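Local coordinates for putative peptidyl-arginine deiminase family protein (Campylobacter jejuni subsp. jejuni serotype O:2, PDB 6B10) that probably hydrolyses agmatine to N-carbamoylputrescine and ammonia, a step in the biosynthesis of the polyamine putrescine, at residues E18-M23 with F54-L59; L24-E29 with E39-Y44; D82-W87 with E119-V124; N272-N277 with C323-R328; I281-K286 with G319-S324. All coordinates share one frame; numbering follows the deposited sequence.

Contact 1 (E18-M23 with F54-L59); sequences EQEYLM and FQKVLL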
# COMPACT_ATOMS: atom_id res chain seq x y z
N GLU A 18 7.87 6.14 11.43
CA GLU A 18 7.64 7.57 11.22
C GLU A 18 7.93 7.96 9.77
O GLU A 18 8.89 7.48 9.17
CB GLU A 18 8.51 8.40 12.18
CG GLU A 18 8.12 9.87 12.24
CD GLU A 18 8.80 10.63 13.37
OE1 GLU A 18 9.91 10.23 13.79
OE2 GLU A 18 8.25 11.65 13.83
N GLN A 19 7.10 8.84 9.24
CA GLN A 19 7.16 9.22 7.84
C GLN A 19 7.31 10.72 7.65
O GLN A 19 7.00 11.51 8.54
CB GLN A 19 5.88 8.75 7.13
CG GLN A 19 5.66 7.24 7.12
CD GLN A 19 4.24 6.86 6.75
OE1 GLN A 19 3.63 7.47 5.86
NE2 GLN A 19 3.68 5.87 7.45
N GLU A 20 7.80 11.09 6.47
CA GLU A 20 7.93 12.49 6.08
C GLU A 20 6.79 12.88 5.14
O GLU A 20 6.20 13.95 5.30
CB GLU A 20 9.30 12.73 5.42
CG GLU A 20 9.69 14.20 5.31
CD GLU A 20 10.12 14.79 6.64
OE1 GLU A 20 11.08 14.27 7.24
OE2 GLU A 20 9.51 15.79 7.07
N TYR A 21 6.48 12.02 4.18
CA TYR A 21 5.40 12.28 3.22
C TYR A 21 4.52 11.06 2.99
O TYR A 21 4.99 9.92 3.05
CB TYR A 21 5.98 12.63 1.85
CG TYR A 21 6.64 13.99 1.73
CD1 TYR A 21 5.88 15.13 1.47
CD2 TYR A 21 8.02 14.13 1.83
CE1 TYR A 21 6.48 16.36 1.32
CE2 TYR A 21 8.63 15.37 1.70
CZ TYR A 21 7.85 16.48 1.44
OH TYR A 21 8.45 17.71 1.30
N LEU A 22 3.24 11.32 2.70
CA LEU A 22 2.43 10.39 1.92
C LEU A 22 2.33 10.97 0.51
O LEU A 22 2.00 12.14 0.31
CB LEU A 22 1.04 10.18 2.52
CG LEU A 22 0.27 8.97 1.97
CD1 LEU A 22 0.89 7.66 2.44
CD2 LEU A 22 -1.19 9.00 2.36
N MET A 23 2.60 10.13 -0.48
CA MET A 23 2.66 10.58 -1.86
C MET A 23 1.53 9.96 -2.66
O MET A 23 1.25 8.77 -2.54
CB MET A 23 4.01 10.20 -2.44
CG MET A 23 5.18 10.71 -1.61
SD MET A 23 6.79 10.35 -2.33
CE MET A 23 6.74 8.57 -2.46
N PHE A 54 -2.10 14.95 9.96
CA PHE A 54 -1.10 14.15 10.67
C PHE A 54 0.32 14.19 10.10
O PHE A 54 1.28 14.04 10.85
CB PHE A 54 -1.58 12.70 10.73
CG PHE A 54 -2.76 12.51 11.63
CD1 PHE A 54 -2.58 12.32 12.99
CD2 PHE A 54 -4.05 12.53 11.12
CE1 PHE A 54 -3.66 12.15 13.83
CE2 PHE A 54 -5.14 12.35 11.95
CZ PHE A 54 -4.94 12.16 13.31
N GLN A 55 0.47 14.38 8.79
CA GLN A 55 1.79 14.50 8.20
C GLN A 55 1.70 15.17 6.84
O GLN A 55 0.61 15.30 6.28
CB GLN A 55 2.47 13.12 8.07
CG GLN A 55 1.87 12.20 7.02
CD GLN A 55 2.47 10.80 7.02
OE1 GLN A 55 2.69 10.21 8.08
NE2 GLN A 55 2.72 10.26 5.84
N LYS A 56 2.84 15.57 6.29
CA LYS A 56 2.85 16.22 4.99
C LYS A 56 2.35 15.27 3.91
O LYS A 56 2.51 14.05 4.00
CB LYS A 56 4.24 16.72 4.62
CG LYS A 56 4.69 17.92 5.43
CD LYS A 56 6.10 18.33 5.04
CE LYS A 56 7.15 17.44 5.67
NZ LYS A 56 8.48 17.69 5.05
N VAL A 57 1.74 15.85 2.89
CA VAL A 57 1.25 15.12 1.74
C VAL A 57 1.88 15.74 0.50
O VAL A 57 1.95 16.97 0.38
CB VAL A 57 -0.29 15.21 1.65
CG1 VAL A 57 -0.81 14.55 0.37
CG2 VAL A 57 -0.94 14.59 2.87
N LEU A 58 2.32 14.89 -0.42
CA LEU A 58 2.84 15.33 -1.71
C LEU A 58 1.93 14.81 -2.82
O LEU A 58 1.71 13.61 -2.94
CB LEU A 58 4.26 14.81 -1.93
CG LEU A 58 4.93 15.20 -3.26
CD1 LEU A 58 5.01 16.71 -3.42
CD2 LEU A 58 6.32 14.59 -3.36
N LEU A 59 1.41 15.72 -3.64
CA LEU A 59 0.54 15.37 -4.75
C LEU A 59 1.26 15.57 -6.07
O LEU A 59 1.80 16.64 -6.32
CB LEU A 59 -0.72 16.22 -4.73
CG LEU A 59 -1.56 16.21 -3.45
CD1 LEU A 59 -2.69 17.22 -3.56
CD2 LEU A 59 -2.10 14.81 -3.17
O HOH W 1 5.33 15.56 7.64
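Leu22 exchanges backbone bonds with both neighbours of Val57, as in a parallel pair: Leu22 N donates to Lys56 O (3.1 Å) and Leu58 N to Leu22 O (2.9 Å). The pair joins strands 19-25 and 56-61 of a beta-alpha-beta unit whose helix is 37-52; the axes of 21-23 and 56-59 lie 28° apart. The buried part is tight. Leu58 CB lies 3.8 Å from Tyr21 CD1, and a leucine suits this place because helix 120-133 packs on the same face. Before the bulge, Gln55 NE2 reaches Gln19 OE1 at 2.9 Å from above the carbonyl plane, the two amides nearly perpendicular (87°). Glutamines fit here because each amide both donates and accepts: Gln19 OE1 also takes Asn327 ND2, and Gln55 OE1 takes Asn277 N. The looser side begins at Glu20, which with Tyr21 forms a classic beta bulge opposite Arg328. In one of two deposited conformers Glu20 runs beside Lys56, with OE2 3.0 Å from NZ in a salt bridge, so that link is only partly secure. The ammonium also makes an off-centre cation-pi contact with Tyr21, whose OH bonds Glu77. A water donates to Glu20 O and accepts from Lys56 N at 2.8 Å.

Contact 2 (L24-E29 with E39-Y44); sequences LSLPHE and EILQSY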
# COMPACT_ATOMS: atom_id res chain seq x y z
N LEU A 24 0.88 10.79 -3.47
CA LEU A 24 -0.22 10.36 -4.32
C LEU A 24 -0.09 10.94 -5.73
O LEU A 24 0.49 12.01 -5.93
CB LEU A 24 -1.56 10.79 -3.72
CG LEU A 24 -1.83 10.39 -2.26
CD1 LEU A 24 -1.47 11.53 -1.31
CD2 LEU A 24 -3.28 9.97 -2.04
N SER A 25 -0.64 10.22 -6.70
CA SER A 25 -0.70 10.69 -8.08
C SER A 25 -2.15 11.01 -8.43
O SER A 25 -2.97 10.11 -8.58
CB SER A 25 -0.15 9.62 -9.02
OG SER A 25 -0.24 10.04 -10.37
N LEU A 26 -2.46 12.30 -8.54
CA LEU A 26 -3.83 12.76 -8.80
C LEU A 26 -4.44 12.17 -10.08
O LEU A 26 -3.75 11.98 -11.08
CB LEU A 26 -3.88 14.28 -8.89
CG LEU A 26 -3.66 15.05 -7.59
CD1 LEU A 26 -3.69 16.54 -7.86
CD2 LEU A 26 -4.69 14.69 -6.52
N PRO A 27 -5.75 11.85 -10.03
CA PRO A 27 -6.47 11.55 -11.26
C PRO A 27 -6.68 12.83 -12.05
O PRO A 27 -6.92 13.88 -11.47
CB PRO A 27 -7.82 11.00 -10.77
CG PRO A 27 -7.64 10.71 -9.32
CD PRO A 27 -6.60 11.67 -8.84
N HIS A 28 -6.56 12.74 -13.37
CA HIS A 28 -6.79 13.89 -14.24
C HIS A 28 -7.62 13.49 -15.45
O HIS A 28 -7.74 12.30 -15.76
CB HIS A 28 -5.46 14.53 -14.69
CG HIS A 28 -4.44 13.55 -15.17
ND1 HIS A 28 -4.58 12.84 -16.34
CD2 HIS A 28 -3.24 13.19 -14.64
CE1 HIS A 28 -3.52 12.06 -16.51
NE2 HIS A 28 -2.69 12.26 -15.49
N GLU A 29 -8.18 14.49 -16.12
CA GLU A 29 -9.00 14.27 -17.32
C GLU A 29 -8.14 13.84 -18.50
O GLU A 29 -7.93 14.61 -19.43
CB GLU A 29 -9.77 15.55 -17.67
N GLU A 39 -16.07 13.01 -8.99
CA GLU A 39 -16.35 12.01 -7.97
C GLU A 39 -15.07 11.58 -7.25
O GLU A 39 -14.97 11.75 -6.03
CB GLU A 39 -17.03 10.78 -8.60
N ILE A 40 -14.11 11.05 -7.99
CA ILE A 40 -12.85 10.59 -7.39
C ILE A 40 -12.04 11.73 -6.79
O ILE A 40 -11.46 11.59 -5.71
CB ILE A 40 -12.00 9.76 -8.40
CG1 ILE A 40 -10.83 9.06 -7.69
CG2 ILE A 40 -11.47 10.63 -9.53
CD1 ILE A 40 -11.24 7.98 -6.71
N LEU A 41 -12.01 12.88 -7.46
CA LEU A 41 -11.30 14.05 -6.93
C LEU A 41 -11.86 14.48 -5.58
O LEU A 41 -11.11 14.90 -4.70
CB LEU A 41 -11.33 15.22 -7.92
CG LEU A 41 -10.15 15.36 -8.91
CD1 LEU A 41 -8.81 15.32 -8.21
CD2 LEU A 41 -10.19 14.30 -10.00
N GLN A 42 -13.17 14.36 -5.40
CA GLN A 42 -13.78 14.68 -4.12
C GLN A 42 -13.34 13.68 -3.04
O GLN A 42 -13.09 14.06 -1.89
CB GLN A 42 -15.31 14.71 -4.24
CG GLN A 42 -16.01 15.07 -2.94
CD GLN A 42 -15.41 16.30 -2.29
OE1 GLN A 42 -15.32 17.36 -2.92
NE2 GLN A 42 -14.97 16.17 -1.04
N SER A 43 -13.26 12.40 -3.42
CA SER A 43 -12.72 11.37 -2.54
C SER A 43 -11.27 11.68 -2.14
O SER A 43 -10.93 11.65 -0.95
CB SER A 43 -12.78 10.00 -3.22
OG SER A 43 -14.10 9.71 -3.65
N TYR A 44 -10.44 11.99 -3.13
CA TYR A 44 -9.05 12.41 -2.90
C TYR A 44 -8.95 13.58 -1.94
O TYR A 44 -8.16 13.54 -1.01
CB TYR A 44 -8.36 12.80 -4.21
CG TYR A 44 -7.57 11.68 -4.82
CD1 TYR A 44 -8.19 10.69 -5.55
CD2 TYR A 44 -6.19 11.61 -4.66
CE1 TYR A 44 -7.48 9.65 -6.12
CE2 TYR A 44 -5.46 10.57 -5.21
CZ TYR A 44 -6.11 9.60 -5.94
OH TYR A 44 -5.40 8.57 -6.50
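Pro27 and Leu41 mark the nearest approach of the two backbones, their CA atoms 7.0 Å apart, where the chain leaving strand 19-25 passes the flank of helix 37-52. This is the strand-to-helix half of the beta-alpha-beta unit. Pro27 and Tyr44 meet tip to tip: Pro27 CD lies over one face of the phenol ring, 3.6 Å from its centroid and 17° off the normal, while Pro27 CG is 3.4 Å from Tyr44 CE1. The pyrrolidine also meets the preceding turn of the helix, with Pro27 CG 3.8 Å from Ile40 CG2 and Pro27 CB 4.1 Å from Leu41 CD2. Two leucine methyls come to the far half of the ring: Leu24 CD2 is 3.9 Å from Tyr44 CE2, and Leu26 CD2 is 3.9 Å from Tyr44 CD2. The Tyr44 ring also meets that of Phe314. The chemistry is dispersion and CH-pi. Proline suits it twice over, bringing no N-H into the buried seam and offering a CD whose hydrogens, next to the amide nitrogen, are probably polarised toward the ring.

Contact 3 (D82-W87 with E119-V124); sequences DTNDTW and ELDNAV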
# COMPACT_ATOMS: atom_id res chain seq x y z
N ASP A 82 4.31 14.65 -15.49
CA ASP A 82 3.31 13.95 -16.29
C ASP A 82 3.15 12.51 -15.83
O ASP A 82 4.10 11.90 -15.34
CB ASP A 82 3.67 13.97 -17.78
CG ASP A 82 3.54 15.36 -18.39
OD1 ASP A 82 3.55 16.35 -17.64
OD2 ASP A 82 3.43 15.44 -19.63
N THR A 83 1.94 11.99 -16.00
CA THR A 83 1.60 10.63 -15.58
C THR A 83 0.22 10.26 -16.12
O THR A 83 -0.45 11.07 -16.77
CB THR A 83 1.59 10.50 -14.04
OG1 THR A 83 1.32 9.15 -13.66
CG2 THR A 83 0.55 11.44 -13.40
N ASN A 84 -0.21 9.03 -15.86
CA ASN A 84 -1.60 8.62 -16.08
C ASN A 84 -2.10 7.70 -14.96
O ASN A 84 -3.12 7.99 -14.35
CB ASN A 84 -1.79 7.98 -17.47
CG ASN A 84 -0.74 6.93 -17.79
OD1 ASN A 84 0.28 6.81 -17.11
ND2 ASN A 84 -0.99 6.16 -18.85
N ASP A 85 -1.37 6.62 -14.70
CA ASP A 85 -1.65 5.72 -13.59
C ASP A 85 -1.62 6.49 -12.26
O ASP A 85 -0.64 7.19 -11.97
CB ASP A 85 -0.60 4.60 -13.57
CG ASP A 85 -0.89 3.53 -12.54
OD1 ASP A 85 -1.89 3.63 -11.80
OD2 ASP A 85 -0.10 2.57 -12.46
N THR A 86 -2.69 6.37 -11.48
CA THR A 86 -2.77 7.00 -10.16
C THR A 86 -2.33 6.05 -9.03
O THR A 86 -2.13 6.48 -7.89
CB THR A 86 -4.20 7.48 -9.86
OG1 THR A 86 -5.10 6.38 -9.92
CG2 THR A 86 -4.62 8.54 -10.86
N TRP A 87 -2.19 4.77 -9.34
CA TRP A 87 -1.88 3.77 -8.33
C TRP A 87 -0.38 3.78 -8.05
O TRP A 87 0.35 2.91 -8.51
CB TRP A 87 -2.36 2.39 -8.77
CG TRP A 87 -3.84 2.36 -9.09
CD1 TRP A 87 -4.41 2.09 -10.30
CD2 TRP A 87 -4.93 2.63 -8.19
NE1 TRP A 87 -5.78 2.16 -10.21
CE2 TRP A 87 -6.13 2.49 -8.93
CE3 TRP A 87 -5.01 2.97 -6.84
CZ2 TRP A 87 -7.39 2.69 -8.36
CZ3 TRP A 87 -6.27 3.17 -6.27
CH2 TRP A 87 -7.44 3.02 -7.03
N GLU A 119 6.39 3.24 -19.13
CA GLU A 119 6.71 4.59 -19.65
C GLU A 119 6.74 5.77 -18.65
O GLU A 119 7.79 6.01 -18.04
CB GLU A 119 5.82 4.91 -20.88
CG GLU A 119 4.30 4.79 -20.68
CD GLU A 119 3.60 4.01 -21.78
OE1 GLU A 119 4.17 3.03 -22.30
OE2 GLU A 119 2.45 4.38 -22.12
N LEU A 120 5.64 6.50 -18.51
CA LEU A 120 5.61 7.72 -17.70
C LEU A 120 5.90 7.43 -16.24
O LEU A 120 6.72 8.09 -15.62
CB LEU A 120 4.25 8.43 -17.83
CG LEU A 120 4.09 9.40 -19.00
CD1 LEU A 120 3.61 8.69 -20.26
CD2 LEU A 120 3.14 10.52 -18.64
N ASP A 121 5.22 6.42 -15.71
CA ASP A 121 5.39 5.98 -14.32
C ASP A 121 6.84 5.66 -13.99
O ASP A 121 7.35 6.07 -12.95
CB ASP A 121 4.54 4.74 -14.04
CG ASP A 121 3.05 5.00 -14.15
OD1 ASP A 121 2.62 6.17 -14.04
OD2 ASP A 121 2.31 4.02 -14.33
N ASN A 122 7.49 4.92 -14.88
CA ASN A 122 8.90 4.56 -14.71
C ASN A 122 9.77 5.80 -14.57
O ASN A 122 10.69 5.84 -13.75
CB ASN A 122 9.38 3.72 -15.89
CG ASN A 122 10.75 3.11 -15.64
OD1 ASN A 122 11.75 3.55 -16.20
ND2 ASN A 122 10.79 2.09 -14.78
N ALA A 123 9.48 6.82 -15.38
CA ALA A 123 10.18 8.09 -15.30
C ALA A 123 9.82 8.85 -14.03
O ALA A 123 10.71 9.34 -13.34
CB ALA A 123 9.89 8.93 -16.53
N VAL A 124 8.52 8.93 -13.71
CA VAL A 124 8.02 9.71 -12.57
C VAL A 124 8.97 9.70 -11.36
O VAL A 124 9.25 10.75 -10.77
CB VAL A 124 6.61 9.22 -12.09
CG1 VAL A 124 6.24 9.82 -10.74
CG2 VAL A 124 5.53 9.57 -13.11
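Thr83 and Leu120 bring an irregular loop and the start of helix 120-133 together, their CA atoms 5.4 Å apart. Leu120, in the first turn, lays CD2 on the loop backbone 3.3 Å from Thr83 N, and the same methyl touches Asp82 CB. One turn further on, Val124 CG2 lies 3.5 Å from Asp82 O, so two branched side chains on one flank of the helix hold the extended loop by van der Waals contact. Between them in sequence, Asp121 turns its carboxylate to the loop, where Asp121 OD2 is 3.1 Å from Asp85 CB. The two acidic side chains cross at about a right angle, their carboxylate planes 56° apart, and Asp121 OD2 is 3.4 Å from Asp85 OD2, two acceptors with no bond between them. Thr83 suits this polar corner because OG1, anti to the backbone N (chi1 -177°), lies within weak hydrogen-bonding distance of two acceptors, Asp121 OD1 at 3.3 Å and Asp85 O at 3.2 Å; its one proton can serve only one at a time. The loop is also tied to the chain that leaves strand 19-25, where His28 NE2 donates to Thr83 O. Asp85 OD1 accepts Trp87 N at 2.7 Å from above the carboxylate plane, closing an Asx turn that leads into helix 88-91. Phe91 of that helix, which touches Asp85, Asp121 and Val124, belongs with Asp106 and Phe107 to the bound potassium site.

Contact 4 (N272-N277 with C323-R328); sequences NFVFIN and CSCQNR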
# COMPACT_ATOMS: atom_id res chain seq x y z
N ASN A 272 -6.80 -2.80 2.70
CA ASN A 272 -6.13 -1.72 1.95
C ASN A 272 -6.10 -0.40 2.73
O ASN A 272 -6.32 0.68 2.16
CB ASN A 272 -6.83 -1.54 0.60
CG ASN A 272 -5.86 -1.25 -0.53
OD1 ASN A 272 -5.86 -0.18 -1.11
ND2 ASN A 272 -5.02 -2.23 -0.84
N PHE A 273 -5.82 -0.48 4.03
CA PHE A 273 -5.61 0.69 4.87
C PHE A 273 -4.20 1.24 4.69
O PHE A 273 -3.37 0.64 4.01
CB PHE A 273 -5.91 0.40 6.35
CG PHE A 273 -5.29 -0.87 6.89
CD1 PHE A 273 -3.91 -1.08 6.88
CD2 PHE A 273 -6.10 -1.85 7.46
CE1 PHE A 273 -3.36 -2.24 7.39
CE2 PHE A 273 -5.55 -3.01 7.98
CZ PHE A 273 -4.18 -3.21 7.95
N VAL A 274 -3.92 2.39 5.30
CA VAL A 274 -2.59 2.96 5.24
C VAL A 274 -2.19 3.58 6.56
O VAL A 274 -2.93 4.37 7.13
CB VAL A 274 -2.43 3.98 4.07
CG1 VAL A 274 -3.51 5.05 4.12
CG2 VAL A 274 -1.05 4.61 4.09
N PHE A 275 -1.01 3.20 7.06
CA PHE A 275 -0.46 3.81 8.26
C PHE A 275 0.18 5.15 7.90
O PHE A 275 0.84 5.26 6.86
CB PHE A 275 0.60 2.93 8.91
CG PHE A 275 0.05 1.83 9.76
CD1 PHE A 275 -0.39 2.08 11.06
CD2 PHE A 275 0.02 0.51 9.30
CE1 PHE A 275 -0.87 1.06 11.86
CE2 PHE A 275 -0.45 -0.52 10.09
CZ PHE A 275 -0.90 -0.24 11.37
N ILE A 276 -0.04 6.13 8.76
CA ILE A 276 0.63 7.42 8.70
C ILE A 276 0.96 7.80 10.13
O ILE A 276 0.60 7.08 11.07
CB ILE A 276 -0.24 8.50 8.04
CG1 ILE A 276 -1.58 8.63 8.78
CG2 ILE A 276 -0.46 8.16 6.57
CD1 ILE A 276 -2.36 9.87 8.42
N ASN A 277 1.65 8.92 10.32
CA ASN A 277 2.06 9.29 11.68
C ASN A 277 0.85 9.44 12.60
O ASN A 277 -0.05 10.24 12.34
CB ASN A 277 2.87 10.58 11.64
CG ASN A 277 4.18 10.42 10.91
OD1 ASN A 277 4.62 9.29 10.66
ND2 ASN A 277 4.81 11.53 10.54
N CYS A 323 -3.50 1.34 -2.26
CA CYS A 323 -3.05 1.30 -3.66
C CYS A 323 -2.78 2.69 -4.24
O CYS A 323 -1.95 2.84 -5.13
CB CYS A 323 -4.10 0.61 -4.55
SG CYS A 323 -4.44 -1.12 -4.13
N SER A 324 -3.49 3.70 -3.75
CA SER A 324 -3.38 5.06 -4.28
C SER A 324 -2.29 5.92 -3.64
O SER A 324 -2.21 7.11 -3.92
CB SER A 324 -4.71 5.78 -4.07
OG SER A 324 -4.78 6.26 -2.75
N CYS A 325 -1.46 5.35 -2.77
CA CYS A 325 -0.46 6.16 -2.09
C CYS A 325 0.83 5.41 -1.83
O CYS A 325 0.90 4.19 -1.96
CB CYS A 325 -1.03 6.73 -0.79
SG CYS A 325 -1.47 5.51 0.47
N GLN A 326 1.88 6.16 -1.52
CA GLN A 326 3.15 5.58 -1.15
C GLN A 326 3.74 6.37 0.01
O GLN A 326 3.59 7.59 0.10
CB GLN A 326 4.10 5.56 -2.35
CG GLN A 326 5.46 4.92 -2.09
CD GLN A 326 5.37 3.47 -1.62
OE1 GLN A 326 5.02 3.20 -0.47
NE2 GLN A 326 5.68 2.54 -2.51
N ASN A 327 4.40 5.66 0.91
CA ASN A 327 4.97 6.28 2.10
C ASN A 327 6.44 6.58 1.85
O ASN A 327 7.14 5.80 1.22
CB ASN A 327 4.82 5.34 3.30
CG ASN A 327 3.41 4.78 3.42
OD1 ASN A 327 3.08 3.77 2.80
ND2 ASN A 327 2.57 5.45 4.20
N ARG A 328 6.89 7.73 2.34
CA ARG A 328 8.30 8.09 2.32
C ARG A 328 8.68 8.35 3.76
O ARG A 328 8.12 9.23 4.41
CB ARG A 328 8.55 9.32 1.44
CG ARG A 328 9.98 9.85 1.49
CD ARG A 328 10.25 10.88 0.41
NE ARG A 328 11.45 11.66 0.71
CZ ARG A 328 12.70 11.32 0.38
NH1 ARG A 328 12.95 10.20 -0.28
NH2 ARG A 328 13.71 12.12 0.73
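Asn272 reaches Cys323 with the whole of its amide. Its CB points toward the 323-328 segment; CG then stands 3.9 Å from both Cys323 N and Cys323 SG. At the tip the two branches part. OD1 accepts Cys323 N at 3.0 Å (N-H...O 158°), the donor tilted 26° from the carbonyl plane, while ND2 lies 3.5 Å from Cys323 SG and gives its own hydrogen bond to Asp209 O. Asparagine fits because one short side chain can serve a backbone donor and a backbone acceptor in the interior. Farther along, Val274 CG2, anti to the backbone N, meets Cys325 SG at 3.8 Å and Asn327 ND2 at 3.7 Å. The Asn327 amide is held mainly from outside, OD1 by Arg89 NH2 and ND2 by Gln19 OE1. The end-to-end directions of 272-275 and 323-327 differ by 12°, without backbone pairing between them: strand 274-276 pairs with strand 279-284 and strand 326-329 with strand 19-25. Leu22 of the latter touches Val274, Cys325 and Asn327, while Phe47 of helix 37-52 packs on Val274.

Contact 5 (I281-K286 with G319-S324); sequences IVPFYK and GSLHCS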
# COMPACT_ATOMS: atom_id res chain seq x y z
N ILE A 281 -5.46 4.99 8.42
CA ILE A 281 -6.58 5.42 7.60
C ILE A 281 -7.18 4.18 6.95
O ILE A 281 -6.51 3.49 6.18
CB ILE A 281 -6.15 6.43 6.51
CG1 ILE A 281 -5.22 7.51 7.10
CG2 ILE A 281 -7.37 7.07 5.87
CD1 ILE A 281 -5.79 8.29 8.27
N VAL A 282 -8.44 3.90 7.26
CA VAL A 282 -9.09 2.66 6.80
C VAL A 282 -10.17 2.97 5.77
O VAL A 282 -10.89 3.96 5.90
CB VAL A 282 -9.68 1.84 7.98
CG1 VAL A 282 -8.58 1.46 8.96
CG2 VAL A 282 -10.77 2.59 8.73
N PRO A 283 -10.30 2.12 4.74
CA PRO A 283 -11.38 2.33 3.79
C PRO A 283 -12.74 2.00 4.40
O PRO A 283 -12.88 0.98 5.08
CB PRO A 283 -11.04 1.37 2.64
CG PRO A 283 -10.13 0.35 3.21
CD PRO A 283 -9.48 0.94 4.42
N PHE A 284 -13.71 2.88 4.18
CA PHE A 284 -15.11 2.65 4.53
C PHE A 284 -15.88 2.47 3.22
O PHE A 284 -15.55 3.09 2.21
CB PHE A 284 -15.67 3.85 5.31
CG PHE A 284 -15.50 3.75 6.82
CD1 PHE A 284 -14.60 2.87 7.42
CD2 PHE A 284 -16.24 4.59 7.65
CE1 PHE A 284 -14.46 2.81 8.80
CE2 PHE A 284 -16.10 4.55 9.03
CZ PHE A 284 -15.21 3.65 9.61
N TYR A 285 -16.88 1.59 3.25
CA TYR A 285 -17.68 1.28 2.06
C TYR A 285 -19.19 1.45 2.29
O TYR A 285 -20.01 1.02 1.47
CB TYR A 285 -17.36 -0.15 1.60
CG TYR A 285 -15.90 -0.38 1.28
CD1 TYR A 285 -15.31 0.24 0.16
CD2 TYR A 285 -15.10 -1.21 2.06
CE1 TYR A 285 -13.97 0.04 -0.14
CE2 TYR A 285 -13.75 -1.41 1.76
CZ TYR A 285 -13.19 -0.79 0.66
OH TYR A 285 -11.86 -1.00 0.35
N LYS A 286 -19.54 2.10 3.40
CA LYS A 286 -20.93 2.31 3.82
C LYS A 286 -21.65 0.97 4.05
O LYS A 286 -22.74 0.72 3.52
CB LYS A 286 -21.69 3.20 2.82
CG LYS A 286 -21.02 4.54 2.55
CD LYS A 286 -20.82 5.36 3.82
CE LYS A 286 -20.27 6.75 3.55
NZ LYS A 286 -21.16 7.58 2.69
N GLY A 319 -8.87 -0.51 -7.10
CA GLY A 319 -7.95 -0.26 -6.00
C GLY A 319 -8.63 0.50 -4.89
O GLY A 319 -9.76 0.96 -5.04
N SER A 320 -7.94 0.64 -3.76
CA SER A 320 -8.49 1.36 -2.63
C SER A 320 -7.39 2.25 -2.05
O SER A 320 -6.42 2.53 -2.75
CB SER A 320 -9.08 0.37 -1.62
OG SER A 320 -9.77 1.05 -0.58
N LEU A 321 -7.53 2.68 -0.80
CA LEU A 321 -6.67 3.72 -0.23
C LEU A 321 -5.18 3.41 -0.33
O LEU A 321 -4.41 4.25 -0.79
CB LEU A 321 -7.04 4.03 1.23
CG LEU A 321 -8.47 4.48 1.53
CD1 LEU A 321 -8.64 4.71 3.03
CD2 LEU A 321 -8.86 5.74 0.76
N HIS A 322 -4.78 2.21 0.09
CA HIS A 322 -3.35 1.82 0.12
C HIS A 322 -2.74 1.82 -1.28
O HIS A 322 -1.61 2.25 -1.46
CB HIS A 322 -3.17 0.44 0.77
CG HIS A 322 -1.76 0.12 1.14
ND1 HIS A 322 -1.04 -0.89 0.54
CD2 HIS A 322 -0.93 0.65 2.08
CE1 HIS A 322 0.17 -0.95 1.07
NE2 HIS A 322 0.26 -0.03 2.01
N CYS A 323 -3.50 1.34 -2.26
CA CYS A 323 -3.05 1.30 -3.66
C CYS A 323 -2.78 2.69 -4.24
O CYS A 323 -1.95 2.84 -5.13
CB CYS A 323 -4.10 0.61 -4.55
SG CYS A 323 -4.44 -1.12 -4.13
N SER A 324 -3.49 3.70 -3.75
CA SER A 324 -3.38 5.06 -4.28
C SER A 324 -2.29 5.92 -3.64
O SER A 324 -2.21 7.11 -3.92
CB SER A 324 -4.71 5.78 -4.07
OG SER A 324 -4.78 6.26 -2.75
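Leu321 O, on the residue that packs against Pro283, is gripped twice by Ser324: by OG at 2.8 Å and by N at 3.1 Å, both from the same face of the carbonyl plane. Serine suits the spot because its short hydroxyl can fold back onto the carbonyl three residues earlier, where 321-323 have helical backbone angles without regular helix bonds. This bend presents the Leu321 side chain to strand 279-284. CG is anti to the carbonyl carbon (chi1 -58°), and CD1 settles on the backbone 3.5 Å from Pro283 N and 3.6 Å from Val282 C. A proline nitrogen, having no hydrogen, accepts such a methyl without losing a bond. Ile281 crosses Leu321 at about a right angle, Ile281 CG2 lying 3.9 Å from Leu321 CD1, and Val309 of the neighbouring strand 305-310 extends the apolar patch. Beside it is a polar link. Ser320 OG, anti to its backbone N (chi1 -173°), donates to Tyr285 OH at 3.1 Å while lying 3.5 Å from Pro283 CB. Tyr285 OH in turn bonds Thr269 O. The chemistry is thus divided: leucine, isoleucine and proline close the loop onto the strand, and a buried relay from Ser320 through Tyr285 to Thr269 gives both hydroxyls a partner.

Contacts 1, 2, 4 and 5 are buried; contact 3 is only partly so, with exposed Asp82 at its margin and close carboxylates within. Contacts 1 and 2 share strand 19-25 and build one beta-alpha-beta unit, the first by backbone bonds and amides, the second by hydrocarbon on a helix. Contact 4, nearest the centre of the chain, sets the sheet of strand 19-25 against that of strand 274-276 and relies on asparagine amides. Contact 5 uses the start of the same loop, Ser320 and Leu321, to meet strand 279-284 and mixes methyls with hydroxyls. Trp87 ties contact 3 to contacts 4 and 5 by packing on Cys323 and Ser324, and Ser324 reaches Tyr44 of contact 2.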